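PDB 5GHU: probable fimbrial chaperone YadV from Escherichia coli K-12, which acts as a periplasmic chaperone of the PapD-like family, probably escorting pilin subunits during fimbrial assembly, and could thereby contribute to adhesion to surfaces. Local coordinates for residues Lys119-Arg123 against Tyr159-Phe163; Thr154-Tyr160 against Met181-Asp187. The contacts are given in a common frame with arbitrary orientation. Residues are numbered along the deposited sequence.

Interaction 1: residues Lys119-Arg123 against Tyr159-Phe163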
loop_
_atom_site.group_PDB
_atom_site.type_symbol
_atom_site.label_atom_id
_atom_site.label_comp_id
_atom_site.label_asym_id
_atom_site.label_seq_id
_atom_site.Cartn_x
_atom_site.Cartn_y
_atom_site.Cartn_z
ATOM N N LYS A 119 0.670 3.265 3.121
ATOM C CA LYS A 119 -0.669 2.671 3.268
ATOM C C LYS A 119 -0.909 2.142 4.672
ATOM O O LYS A 119 -0.013 1.548 5.305
ATOM C CB LYS A 119 -0.841 1.508 2.298
ATOM C CG LYS A 119 -0.837 1.975 0.840
ATOM C CD LYS A 119 -0.695 0.710 -0.076
ATOM C CE LYS A 119 -0.396 1.028 -1.546
ATOM N NZ LYS A 119 -0.006 -0.231 -2.292
ATOM N N LEU A 120 -2.145 2.329 5.114
ATOM C CA LEU A 120 -2.633 1.659 6.338
ATOM C C LEU A 120 -3.751 0.711 5.914
ATOM O O LEU A 120 -4.699 1.104 5.230
ATOM C CB LEU A 120 -3.148 2.674 7.362
ATOM C CG LEU A 120 -3.734 1.991 8.617
ATOM C CD1 LEU A 120 -3.449 2.880 9.869
ATOM C CD2 LEU A 120 -5.234 1.763 8.474
ATOM N N PHE A 121 -3.636 -0.564 6.270
ATOM C CA PHE A 121 -4.696 -1.513 5.944
ATOM C C PHE A 121 -5.454 -1.824 7.195
ATOM O O PHE A 121 -4.863 -2.381 8.157
ATOM C CB PHE A 121 -4.120 -2.824 5.342
ATOM C CG PHE A 121 -3.379 -2.607 4.048
ATOM C CD1 PHE A 121 -4.069 -2.542 2.879
ATOM C CD2 PHE A 121 -1.983 -2.459 4.015
ATOM C CE1 PHE A 121 -3.397 -2.354 1.648
ATOM C CE2 PHE A 121 -1.303 -2.205 2.766
ATOM C CZ PHE A 121 -2.011 -2.179 1.599
ATOM N N TYR A 122 -6.736 -1.471 7.191
ATOM C CA TYR A 122 -7.630 -1.830 8.296
ATOM C C TYR A 122 -8.154 -3.245 8.040
ATOM O O TYR A 122 -8.791 -3.504 6.999
ATOM C CB TYR A 122 -8.775 -0.808 8.398
ATOM C CG TYR A 122 -9.668 -1.130 9.577
ATOM C CD1 TYR A 122 -9.332 -0.708 10.849
ATOM C CD2 TYR A 122 -10.861 -1.812 9.381
ATOM C CE1 TYR A 122 -10.194 -0.969 11.928
ATOM C CE2 TYR A 122 -11.736 -2.043 10.438
ATOM C CZ TYR A 122 -11.379 -1.646 11.693
ATOM O OH TYR A 122 -12.258 -1.892 12.758
ATOM N N ARG A 123 -7.857 -4.186 8.976
ATOM C CA ARG A 123 -8.125 -5.594 8.750
ATOM C C ARG A 123 -9.092 -6.099 9.827
ATOM O O ARG A 123 -8.698 -6.333 10.970
ATOM C CB ARG A 123 -6.827 -6.406 8.790
ATOM C CG ARG A 123 -7.068 -7.873 8.464
ATOM C CD ARG A 123 -5.747 -8.657 8.488
ATOM N NE ARG A 123 -5.007 -8.164 7.309
ATOM C CZ ARG A 123 -3.688 -8.254 7.218
ATOM N NH1 ARG A 123 -2.981 -8.888 8.167
ATOM N NH2 ARG A 123 -3.061 -7.731 6.164
ATOM N N TYR A 159 -8.662 -9.483 0.965
ATOM C CA TYR A 159 -7.439 -8.733 1.203
ATOM C C TYR A 159 -6.999 -7.931 -0.010
ATOM O O TYR A 159 -7.167 -8.383 -1.156
ATOM C CB TYR A 159 -6.272 -9.689 1.556
ATOM C CG TYR A 159 -6.564 -10.570 2.741
ATOM C CD1 TYR A 159 -6.524 -10.014 4.021
ATOM C CD2 TYR A 159 -6.863 -11.930 2.579
ATOM C CE1 TYR A 159 -6.770 -10.828 5.154
ATOM C CE2 TYR A 159 -7.081 -12.773 3.725
ATOM C CZ TYR A 159 -7.026 -12.181 4.984
ATOM O OH TYR A 159 -7.279 -12.909 6.154
ATOM N N TYR A 160 -6.462 -6.754 0.245
ATOM C CA TYR A 160 -5.713 -6.083 -0.822
ATOM C C TYR A 160 -4.522 -6.922 -1.224
ATOM O O TYR A 160 -3.876 -7.603 -0.381
ATOM C CB TYR A 160 -5.188 -4.691 -0.376
ATOM C CG TYR A 160 -6.277 -3.692 -0.220
ATOM C CD1 TYR A 160 -7.065 -3.635 0.928
ATOM C CD2 TYR A 160 -6.590 -2.871 -1.265
ATOM C CE1 TYR A 160 -8.106 -2.722 1.033
ATOM C CE2 TYR A 160 -7.674 -1.932 -1.152
ATOM C CZ TYR A 160 -8.389 -1.892 0.016
ATOM O OH TYR A 160 -9.452 -1.002 0.096
ATOM N N VAL A 161 -4.175 -6.800 -2.513
ATOM C CA VAL A 161 -2.846 -7.240 -2.973
ATOM C C VAL A 161 -2.110 -6.056 -3.557
ATOM O O VAL A 161 -2.646 -5.305 -4.381
ATOM C CB VAL A 161 -2.907 -8.379 -4.018
ATOM C CG1 VAL A 161 -1.474 -8.720 -4.534
ATOM C CG2 VAL A 161 -3.527 -9.652 -3.391
ATOM N N SER A 162 -0.851 -5.880 -3.089
ATOM C CA SER A 162 0.017 -4.760 -3.512
ATOM C C SER A 162 1.262 -5.364 -4.149
ATOM O O SER A 162 1.701 -6.430 -3.712
ATOM C CB SER A 162 0.464 -3.936 -2.299
ATOM O OG SER A 162 -0.667 -3.309 -1.636
ATOM N N PHE A 163 1.827 -4.674 -5.134
ATOM C CA PHE A 163 3.016 -5.221 -5.821
ATOM C C PHE A 163 4.192 -4.266 -5.816
ATOM O O PHE A 163 4.027 -3.034 -5.904
ATOM C CB PHE A 163 2.703 -5.491 -7.317
ATOM C CG PHE A 163 1.514 -6.405 -7.561
ATOM C CD1 PHE A 163 0.246 -5.870 -7.671
ATOM C CD2 PHE A 163 1.682 -7.769 -7.636
ATOM C CE1 PHE A 163 -0.887 -6.717 -7.890
ATOM C CE2 PHE A 163 0.607 -8.638 -7.914
ATOM C CZ PHE A 163 -0.700 -8.096 -8.050
#

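Interaction 2: residues Thr154-Tyr160 against Met181-Asp187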
loop_
_atom_site.group_PDB
_atom_site.type_symbol
_atom_site.label_atom_id
_atom_site.label_comp_id
_atom_site.label_asym_id
_atom_site.label_seq_id
_atom_site.Cartn_x
_atom_site.Cartn_y
_atom_site.Cartn_z
ATOM N N THR A 154 -8.249 -10.467 -11.312
ATOM C CA THR A 154 -9.426 -10.601 -10.424
ATOM C C THR A 154 -8.949 -11.083 -9.075
ATOM O O THR A 154 -8.241 -12.083 -9.003
ATOM C CB THR A 154 -10.392 -11.582 -11.020
ATOM O OG1 THR A 154 -10.972 -10.994 -12.201
ATOM C CG2 THR A 154 -11.552 -11.890 -10.075
ATOM N N ASN A 155 -9.376 -10.379 -8.030
ATOM C CA ASN A 155 -9.028 -10.724 -6.630
ATOM C C ASN A 155 -10.247 -11.288 -5.934
ATOM O O ASN A 155 -11.164 -10.521 -5.650
ATOM C CB ASN A 155 -8.571 -9.456 -5.935
ATOM C CG ASN A 155 -8.148 -9.700 -4.477
ATOM O OD1 ASN A 155 -8.220 -10.794 -3.958
ATOM N ND2 ASN A 155 -7.646 -8.636 -3.875
ATOM N N PRO A 156 -10.272 -12.576 -5.700
ATOM C CA PRO A 156 -11.440 -13.231 -5.068
ATOM C C PRO A 156 -11.386 -13.217 -3.537
ATOM O O PRO A 156 -12.264 -13.857 -2.910
ATOM C CB PRO A 156 -11.347 -14.675 -5.578
ATOM C CG PRO A 156 -9.828 -14.909 -5.628
ATOM C CD PRO A 156 -9.205 -13.563 -6.081
ATOM N N THR A 157 -10.420 -12.502 -2.989
ATOM C CA THR A 157 -10.161 -12.589 -1.522
ATOM C C THR A 157 -10.643 -11.305 -0.813
ATOM O O THR A 157 -10.819 -10.224 -1.446
ATOM C CB THR A 157 -8.660 -12.768 -1.167
ATOM O OG1 THR A 157 -7.982 -11.514 -1.260
ATOM C CG2 THR A 157 -7.986 -13.772 -2.090
ATOM N N PRO A 158 -10.697 -11.352 0.517
ATOM C CA PRO A 158 -10.986 -10.114 1.290
ATOM C C PRO A 158 -9.812 -9.223 1.600
ATOM O O PRO A 158 -9.957 -8.277 2.361
ATOM C CB PRO A 158 -11.572 -10.660 2.614
ATOM C CG PRO A 158 -10.870 -12.048 2.749
ATOM C CD PRO A 158 -10.800 -12.595 1.316
ATOM N N TYR A 159 -8.662 -9.483 0.965
ATOM C CA TYR A 159 -7.439 -8.733 1.203
ATOM C C TYR A 159 -6.999 -7.931 -0.010
ATOM O O TYR A 159 -7.167 -8.383 -1.156
ATOM C CB TYR A 159 -6.272 -9.689 1.556
ATOM C CG TYR A 159 -6.564 -10.570 2.741
ATOM C CD1 TYR A 159 -6.524 -10.014 4.021
ATOM C CD2 TYR A 159 -6.863 -11.930 2.579
ATOM C CE1 TYR A 159 -6.770 -10.828 5.154
ATOM C CE2 TYR A 159 -7.081 -12.773 3.725
ATOM C CZ TYR A 159 -7.026 -12.181 4.984
ATOM O OH TYR A 159 -7.279 -12.909 6.154
ATOM N N TYR A 160 -6.462 -6.754 0.245
ATOM C CA TYR A 160 -5.713 -6.083 -0.822
ATOM C C TYR A 160 -4.522 -6.922 -1.224
ATOM O O TYR A 160 -3.876 -7.603 -0.381
ATOM C CB TYR A 160 -5.188 -4.691 -0.376
ATOM C CG TYR A 160 -6.277 -3.692 -0.220
ATOM C CD1 TYR A 160 -7.065 -3.635 0.928
ATOM C CD2 TYR A 160 -6.590 -2.871 -1.265
ATOM C CE1 TYR A 160 -8.106 -2.722 1.033
ATOM C CE2 TYR A 160 -7.674 -1.932 -1.152
ATOM C CZ TYR A 160 -8.389 -1.892 0.016
ATOM O OH TYR A 160 -9.452 -1.002 0.096
ATOM N N MET A 181 -2.201 -1.762 -7.171
ATOM C CA MET A 181 -2.876 -2.433 -6.067
ATOM C C MET A 181 -4.271 -2.895 -6.485
ATOM O O MET A 181 -4.989 -2.162 -7.192
ATOM C CB MET A 181 -2.934 -1.475 -4.856
ATOM C CG MET A 181 -3.613 -2.161 -3.695
ATOM S SD MET A 181 -3.407 -1.196 -2.123
ATOM C CE MET A 181 -4.291 0.283 -2.508
ATOM N N ILE A 182 -4.666 -4.080 -6.030
ATOM C CA ILE A 182 -6.004 -4.590 -6.357
ATOM C C ILE A 182 -6.801 -4.837 -5.063
ATOM O O ILE A 182 -6.333 -5.493 -4.138
ATOM C CB ILE A 182 -5.943 -5.837 -7.273
ATOM C CG1 ILE A 182 -7.371 -6.305 -7.621
ATOM C CG2 ILE A 182 -5.068 -6.960 -6.729
ATOM C CD1 ILE A 182 -7.374 -7.362 -8.744
ATOM N N ALA A 183 -7.925 -4.148 -4.999
ATOM C CA ALA A 183 -8.787 -4.215 -3.798
ATOM C C ALA A 183 -9.444 -5.562 -3.624
ATOM O O ALA A 183 -9.608 -6.339 -4.571
ATOM C CB ALA A 183 -9.841 -3.070 -3.907
ATOM N N PRO A 184 -9.903 -5.839 -2.389
ATOM C CA PRO A 184 -10.683 -7.073 -2.141
ATOM C C PRO A 184 -11.830 -7.201 -3.120
ATOM O O PRO A 184 -12.501 -6.182 -3.460
ATOM C CB PRO A 184 -11.231 -6.900 -0.708
ATOM C CG PRO A 184 -10.153 -5.996 -0.061
ATOM C CD PRO A 184 -9.649 -5.039 -1.158
ATOM N N PHE A 185 -12.068 -8.439 -3.560
ATOM C CA PHE A 185 -13.336 -8.710 -4.310
ATOM C C PHE A 185 -13.541 -7.784 -5.488
ATOM O O PHE A 185 -14.662 -7.237 -5.677
ATOM C CB PHE A 185 -14.571 -8.643 -3.362
ATOM C CG PHE A 185 -14.479 -9.575 -2.170
ATOM C CD1 PHE A 185 -14.303 -10.952 -2.327
ATOM C CD2 PHE A 185 -14.527 -9.031 -0.903
ATOM C CE1 PHE A 185 -14.249 -11.822 -1.217
ATOM C CE2 PHE A 185 -14.453 -9.866 0.227
ATOM C CZ PHE A 185 -14.323 -11.238 0.090
ATOM N N SER A 186 -12.479 -7.554 -6.267
ATOM C CA SER A 186 -12.540 -6.591 -7.369
ATOM C C SER A 186 -11.642 -7.020 -8.525
ATOM O O SER A 186 -10.854 -7.963 -8.401
ATOM C CB SER A 186 -12.088 -5.228 -6.852
ATOM O OG SER A 186 -10.642 -5.220 -6.775
ATOM N N ASP A 187 -11.873 -6.343 -9.634
ATOM C CA ASP A 187 -11.006 -6.473 -10.815
ATOM C C ASP A 187 -10.167 -5.227 -10.986
ATOM O O ASP A 187 -10.604 -4.113 -10.630
ATOM C CB ASP A 187 -11.865 -6.622 -12.081
ATOM C CG ASP A 187 -12.495 -7.979 -12.241
ATOM O OD1 ASP A 187 -12.349 -8.814 -11.376
ATOM O OD2 ASP A 187 -13.210 -8.173 -13.262
#

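Interaction 1: residues Lys119-Arg123 against Tyr159-Phe163
K119 starts the contact at the end of an extended m,t,t,t side chain. Its NZ makes a weak 3.2 Å hydrogen bond to OG of S162, a small hydroxyl the long amine can reach although the two CA atoms lie 10.1 Å apart. F121 supplies the apolar middle, its flat ring being large enough to bridge segments whose CA atoms stay 8.2 Å apart at Y160: its CE1 lies 3.6 Å from CB of Y160, and the two rings meet obliquely, their centroids 5.5 Å apart and planes at 50°. R123 closes the row, its NE 3.9 Å from CE1 of Y159 at the tyrosine's ring edge; its charge is held by salt bridges to E85 and D211, and E85 also accepts from Y160 N. The two segments run nearly antiparallel but touch through side chains alone. This is the interdomain cleft of PapD-like chaperones, where strand 114-123 of the first immunoglobulin-like domain faces the 159-163 loop of the second.

Interaction 2: residues Thr154-Tyr160 against Met181-Asp187
The ring of Y160 is the apolar centre of this corner of the C-terminal immunoglobulin-like domain, where the antiparallel pairing of two strands gives way to a G1 beta bulge and turn. P184 lies over one ring face, its CD 3.4 Å from the centroid in a CH-pi contact, and CB of A183 approaches CE2 of Y160 at 3.7 Å. M181 adds an oblique Met-aromatic contact, its flexible thioether placing SD 3.7 Å from CD2 of Y160. Farther out, CZ of F185 meets CB of P158 at 3.8 Å, and the F185 ring lies over the backbone of T157. P184 suits the second position of the type II turn A183-S186, since its ring restricts phi to the negative range this position needs (here -52°); F185 takes the third with positive phi, a place often held by glycine, and with S186 faces N155, forming the bulge. N155 organises the polar layer. Its OD1 accepts from T157 N in an Asx turn, while its ND2 donates to Y159 O at 2.8 Å and weakly to the O atoms of I182 and A183. T157 in turn makes an ST turn, OG1 accepting from Y159 N. N155 N donates to S186 O at 2.9 Å, and at the polar edge T154 OG1, also hydrogen-bonded to R152, donates to D187 OD1 at 2.7 Å.

The two interactions have centres about 10 Å apart and share Y159 and Y160, the residues at which the segment 154-160 runs on into 159-163. Along the chain, strand 114-123 of the first domain comes first, then the loop between strands 150-155 and 163-170, and last the turn leading into strand 186-191. Interaction 1 spans the two domains, whereas interaction 2 lies within the second. They also touch directly: I182 N is probably hydrogen-bonded to V161 O at 2.9 Å. The 181-187 turn also reaches strand 114-123, M181 SD lying 3.5 Å from K119 NZ. The Y160 ring thus takes part in both contacts, whereas Y159 gives its side chain to interaction 1 and its backbone O to N155.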